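Local coordinates for protein CCMAN5 (Cellulosimicrobium cellulans, PDB 2XSG) that hydrolyses alpha-mannosidic linkages as a bacterial family 92 glycoside hydrolase and has been used for mannose-6-phosphate modification of yeast-produced lysosomal enzymes, at residues Ala30-Gly35 / Ala140-Gly145; Pro322-Ser327 / Thr346-Trp351. One frame throughout, in Å; residues are numbered along the deposited sequence.

Contact 1 (Ala30-Gly35 / Ala140-Gly145); sequences AQAPNG and AATRSG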
# COMPACT_ATOMS: atom_id res chain seq x y z
N ALA A 30 -2.77 15.51 2.83
CA ALA A 30 -3.87 15.49 3.80
C ALA A 30 -4.89 14.44 3.35
O ALA A 30 -5.36 14.47 2.21
CB ALA A 30 -4.52 16.87 3.92
N GLN A 31 -5.18 13.48 4.23
CA GLN A 31 -6.13 12.43 3.89
C GLN A 31 -6.80 11.81 5.10
O GLN A 31 -6.21 11.76 6.19
CB GLN A 31 -5.48 11.36 3.00
CG GLN A 31 -4.17 10.76 3.51
CD GLN A 31 -3.42 10.04 2.41
OE1 GLN A 31 -3.72 10.23 1.24
NE2 GLN A 31 -2.42 9.24 2.76
N ALA A 32 -8.04 11.37 4.93
CA ALA A 32 -8.75 10.65 5.99
C ALA A 32 -8.37 9.17 5.91
O ALA A 32 -7.80 8.74 4.90
CB ALA A 32 -10.26 10.82 5.84
N PRO A 33 -8.71 8.38 6.94
CA PRO A 33 -8.43 6.94 6.85
C PRO A 33 -9.09 6.31 5.59
O PRO A 33 -10.28 6.50 5.37
CB PRO A 33 -9.04 6.37 8.13
CG PRO A 33 -8.96 7.50 9.10
CD PRO A 33 -9.26 8.73 8.26
N ASN A 34 -8.29 5.62 4.78
CA ASN A 34 -8.77 5.04 3.51
C ASN A 34 -9.52 6.03 2.63
O ASN A 34 -10.46 5.67 1.93
CB ASN A 34 -9.64 3.79 3.79
CG ASN A 34 -8.84 2.65 4.37
OD1 ASN A 34 -8.25 1.85 3.62
ND2 ASN A 34 -8.80 2.56 5.68
N GLY A 35 -9.11 7.29 2.67
CA GLY A 35 -9.76 8.33 1.91
C GLY A 35 -9.49 8.27 0.43
O GLY A 35 -8.42 7.81 -0.02
N ALA A 140 -8.50 17.20 4.79
CA ALA A 140 -9.31 16.25 4.03
C ALA A 140 -10.36 15.54 4.86
O ALA A 140 -10.13 15.25 6.03
CB ALA A 140 -8.41 15.19 3.37
N ALA A 141 -11.51 15.28 4.23
CA ALA A 141 -12.44 14.26 4.69
C ALA A 141 -12.35 13.12 3.69
O ALA A 141 -11.58 13.22 2.74
CB ALA A 141 -13.86 14.81 4.76
N THR A 142 -13.14 12.06 3.89
CA THR A 142 -13.13 10.85 3.05
C THR A 142 -13.12 11.20 1.56
O THR A 142 -12.27 10.69 0.80
CB THR A 142 -14.35 9.91 3.37
OG1 THR A 142 -14.36 9.60 4.76
CG2 THR A 142 -14.30 8.61 2.57
N ARG A 143 -14.05 12.06 1.15
CA ARG A 143 -14.26 12.34 -0.27
C ARG A 143 -13.85 13.76 -0.65
O ARG A 143 -13.92 14.12 -1.83
CB ARG A 143 -15.73 12.10 -0.67
CG ARG A 143 -16.22 10.68 -0.41
CD ARG A 143 -17.76 10.54 -0.46
NE ARG A 143 -18.12 9.19 -0.03
CZ ARG A 143 -18.22 8.78 1.23
NH1 ARG A 143 -18.53 7.51 1.47
NH2 ARG A 143 -18.03 9.62 2.25
N SER A 144 -13.40 14.56 0.32
CA SER A 144 -13.25 16.00 0.11
C SER A 144 -11.89 16.55 0.50
O SER A 144 -11.26 16.07 1.45
CB SER A 144 -14.30 16.79 0.90
OG SER A 144 -15.61 16.40 0.58
N GLY A 145 -11.46 17.57 -0.22
CA GLY A 145 -10.30 18.34 0.15
C GLY A 145 -10.70 19.78 0.36
O GLY A 145 -11.39 20.37 -0.49
O HOH W 1 -9.39 11.38 2.48
O HOH W 2 -12.47 7.92 5.89
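A141 O is held by two hydrogen bonds: one from a water 2.9 Å away, which has other acceptors in reach and may share its protons among them, and a weak one from S144 N at 3.3 Å. That same water accepts from A32 N at 2.8 Å, so it ties the backbones of Ala30-Gly35 and Ala140-Gly145 together where no direct hydrogen bond joins them. A second water bridges backbone to side chain, donating to P33 O (2.7 Å) and accepting from T142 OG1 (2.8 Å). The other branch of T142, CG2, sits above the rim of the R143 guanidinium, which makes a salt bridge to E269. The two loops that meet here are both tight. T142 and R143 form the tip of the beta hairpin between strands 133-140 and 144-150 in the N-terminal domain, while A32 to G35 make a type II turn closed by G35 N to A32 O at 3.0 Å. Small methyls pack between the backbones: A32 CB lies 3.7 Å from T142 N, and A140 CB sits 3.3 Å from A30 O and against the methyl of A30. Helix 275-290 borders both segments: W286 donates its indole N-H to Q31 O, and A140 O is paired with the T282 hydroxyl.

Contact 2 (Pro322-Ser327 / Thr346-Trp351); sequences PMNATS and TYYDSW
T326 carries OG1 beside its backbone N and anti to its carbonyl carbon (chi1 -53°), while N324 swings CG anti to its N (chi1 -171°). The first torsion sets T326 OG1 to donate to Y347 O at 2.8 Å, in the carbonyl plane and on a lone pair; A325 N adds a second bond to that oxygen at 3.0 Å. The second brings N324 OD1 back to accept from T326 N at 2.9 Å, and the flat amide lies against the methyl of T346, with CG2 3.6 Å from OD1. An alanine in place of N324 would lose that acceptor and would probably loosen the turn and the setting of T326. M323 and D349 exchange backbone bonds: D349 N to M323 O is nearly straight and in plane, while M323 N meets D349 O from above its carbonyl plane. P322, after a cis peptide, lays CG over the W351 six-membered ring, 4.2 Å from its centroid, in a CH-pi contact. The S350 side chain lies about 10 Å from a bound bis-tris propane molecule. Beside helix 368-387 of the catalytic domain, the M323-D349 and N324-Y348 pairs make a short antiparallel two-stranded ladder running into an Asx turn.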
# COMPACT_ATOMS: atom_id res chain seq x y z
N PRO A 322 -7.06 -0.41 -0.13
CA PRO A 322 -7.93 0.26 -1.10
C PRO A 322 -8.71 1.44 -0.50
O PRO A 322 -8.95 1.48 0.72
CB PRO A 322 -8.88 -0.85 -1.58
CG PRO A 322 -8.90 -1.84 -0.44
CD PRO A 322 -7.49 -1.81 0.09
N MET A 323 -9.09 2.39 -1.35
CA MET A 323 -9.75 3.62 -0.90
C MET A 323 -11.25 3.44 -0.90
O MET A 323 -11.79 2.65 -1.68
CB MET A 323 -9.45 4.80 -1.84
CG MET A 323 -8.03 4.94 -2.33
SD MET A 323 -8.05 6.19 -3.64
CE MET A 323 -6.92 5.43 -4.78
N ASN A 324 -11.92 4.18 -0.02
CA ASN A 324 -13.39 4.23 -0.02
C ASN A 324 -13.84 4.75 -1.39
O ASN A 324 -13.57 5.90 -1.74
CB ASN A 324 -13.87 5.13 1.13
CG ASN A 324 -15.38 5.08 1.35
OD1 ASN A 324 -16.17 4.88 0.41
ND2 ASN A 324 -15.79 5.32 2.59
N ALA A 325 -14.45 3.87 -2.18
CA ALA A 325 -15.01 4.20 -3.50
C ALA A 325 -16.55 4.24 -3.52
O ALA A 325 -17.17 4.07 -4.56
CB ALA A 325 -14.50 3.22 -4.54
N THR A 326 -17.13 4.51 -2.35
CA THR A 326 -18.59 4.57 -2.14
C THR A 326 -19.08 6.00 -1.90
O THR A 326 -18.43 6.77 -1.19
CB THR A 326 -19.00 3.69 -0.91
OG1 THR A 326 -18.46 2.37 -1.08
CG2 THR A 326 -20.52 3.60 -0.71
N SER A 327 -20.23 6.33 -2.47
CA SER A 327 -20.88 7.62 -2.25
C SER A 327 -21.55 7.67 -0.89
O SER A 327 -21.70 6.64 -0.24
CB SER A 327 -21.93 7.86 -3.33
OG SER A 327 -23.05 6.99 -3.18
N THR A 346 -19.46 -1.04 2.84
CA THR A 346 -18.76 0.01 2.11
C THR A 346 -17.93 -0.63 1.01
O THR A 346 -17.17 -1.59 1.26
CB THR A 346 -17.89 0.86 3.06
OG1 THR A 346 -18.76 1.55 3.95
CG2 THR A 346 -17.03 1.91 2.30
N TYR A 347 -18.09 -0.11 -0.21
CA TYR A 347 -17.32 -0.62 -1.34
C TYR A 347 -15.98 0.11 -1.41
O TYR A 347 -15.92 1.34 -1.50
CB TYR A 347 -18.11 -0.45 -2.65
CG TYR A 347 -17.39 -0.93 -3.88
CD1 TYR A 347 -17.27 -2.29 -4.16
CD2 TYR A 347 -16.81 -0.02 -4.77
CE1 TYR A 347 -16.58 -2.73 -5.30
CE2 TYR A 347 -16.15 -0.46 -5.92
CZ TYR A 347 -16.05 -1.82 -6.18
OH TYR A 347 -15.38 -2.26 -7.31
N TYR A 348 -14.91 -0.67 -1.35
CA TYR A 348 -13.55 -0.18 -1.55
C TYR A 348 -13.02 -0.61 -2.92
O TYR A 348 -13.45 -1.63 -3.49
CB TYR A 348 -12.63 -0.69 -0.42
CG TYR A 348 -13.06 -0.17 0.93
CD1 TYR A 348 -13.99 -0.86 1.72
CD2 TYR A 348 -12.57 1.04 1.40
CE1 TYR A 348 -14.40 -0.35 2.96
CE2 TYR A 348 -12.97 1.56 2.61
CZ TYR A 348 -13.88 0.86 3.38
OH TYR A 348 -14.24 1.43 4.57
N ASP A 349 -12.11 0.20 -3.45
CA ASP A 349 -11.50 -0.01 -4.75
C ASP A 349 -10.10 0.61 -4.76
O ASP A 349 -9.81 1.49 -3.93
CB ASP A 349 -12.37 0.60 -5.85
CG ASP A 349 -12.02 0.11 -7.25
OD1 ASP A 349 -11.16 -0.79 -7.41
OD2 ASP A 349 -12.61 0.66 -8.21
N SER A 350 -9.28 0.14 -5.69
CA SER A 350 -7.86 0.53 -5.90
C SER A 350 -6.94 -0.56 -5.40
O SER A 350 -6.66 -0.64 -4.22
CB SER A 350 -7.48 1.86 -5.25
OG SER A 350 -6.19 2.24 -5.70
N TRP A 351 -6.49 -1.40 -6.31
CA TRP A 351 -5.84 -2.65 -5.94
C TRP A 351 -4.45 -2.73 -6.55
O TRP A 351 -4.23 -2.23 -7.64
CB TRP A 351 -6.69 -3.81 -6.43
CG TRP A 351 -8.14 -3.76 -5.95
CD1 TRP A 351 -9.21 -3.26 -6.62
CD2 TRP A 351 -8.63 -4.26 -4.70
NE1 TRP A 351 -10.36 -3.40 -5.85
CE2 TRP A 351 -10.03 -4.01 -4.67
CE3 TRP A 351 -8.04 -4.89 -3.60
CZ2 TRP A 351 -10.84 -4.38 -3.60
CZ3 TRP A 351 -8.84 -5.25 -2.51
CH2 TRP A 351 -10.23 -4.99 -2.52

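In the fold
Both contacts are buried, and their centres lie about 12 Å apart, yet they belong to different parts of the enzyme: contact 1 to the N-terminal domain, contact 2 to the catalytic domain. They meet directly, consistent with a place on the interface between the two. R143, from the hairpin tip of contact 1, probably donates through NE to T326 O, and N34 O probably accepts from N324 N, while T142 CG2 packs on the N324 amide. The chemistry differs: contact 1 joins a loop to a hairpin end through waters and alanine methyls, whereas contact 2 pairs backbones directly and adds rings. Helix 259-270 borders both, touching R143 in one and S327 in the other.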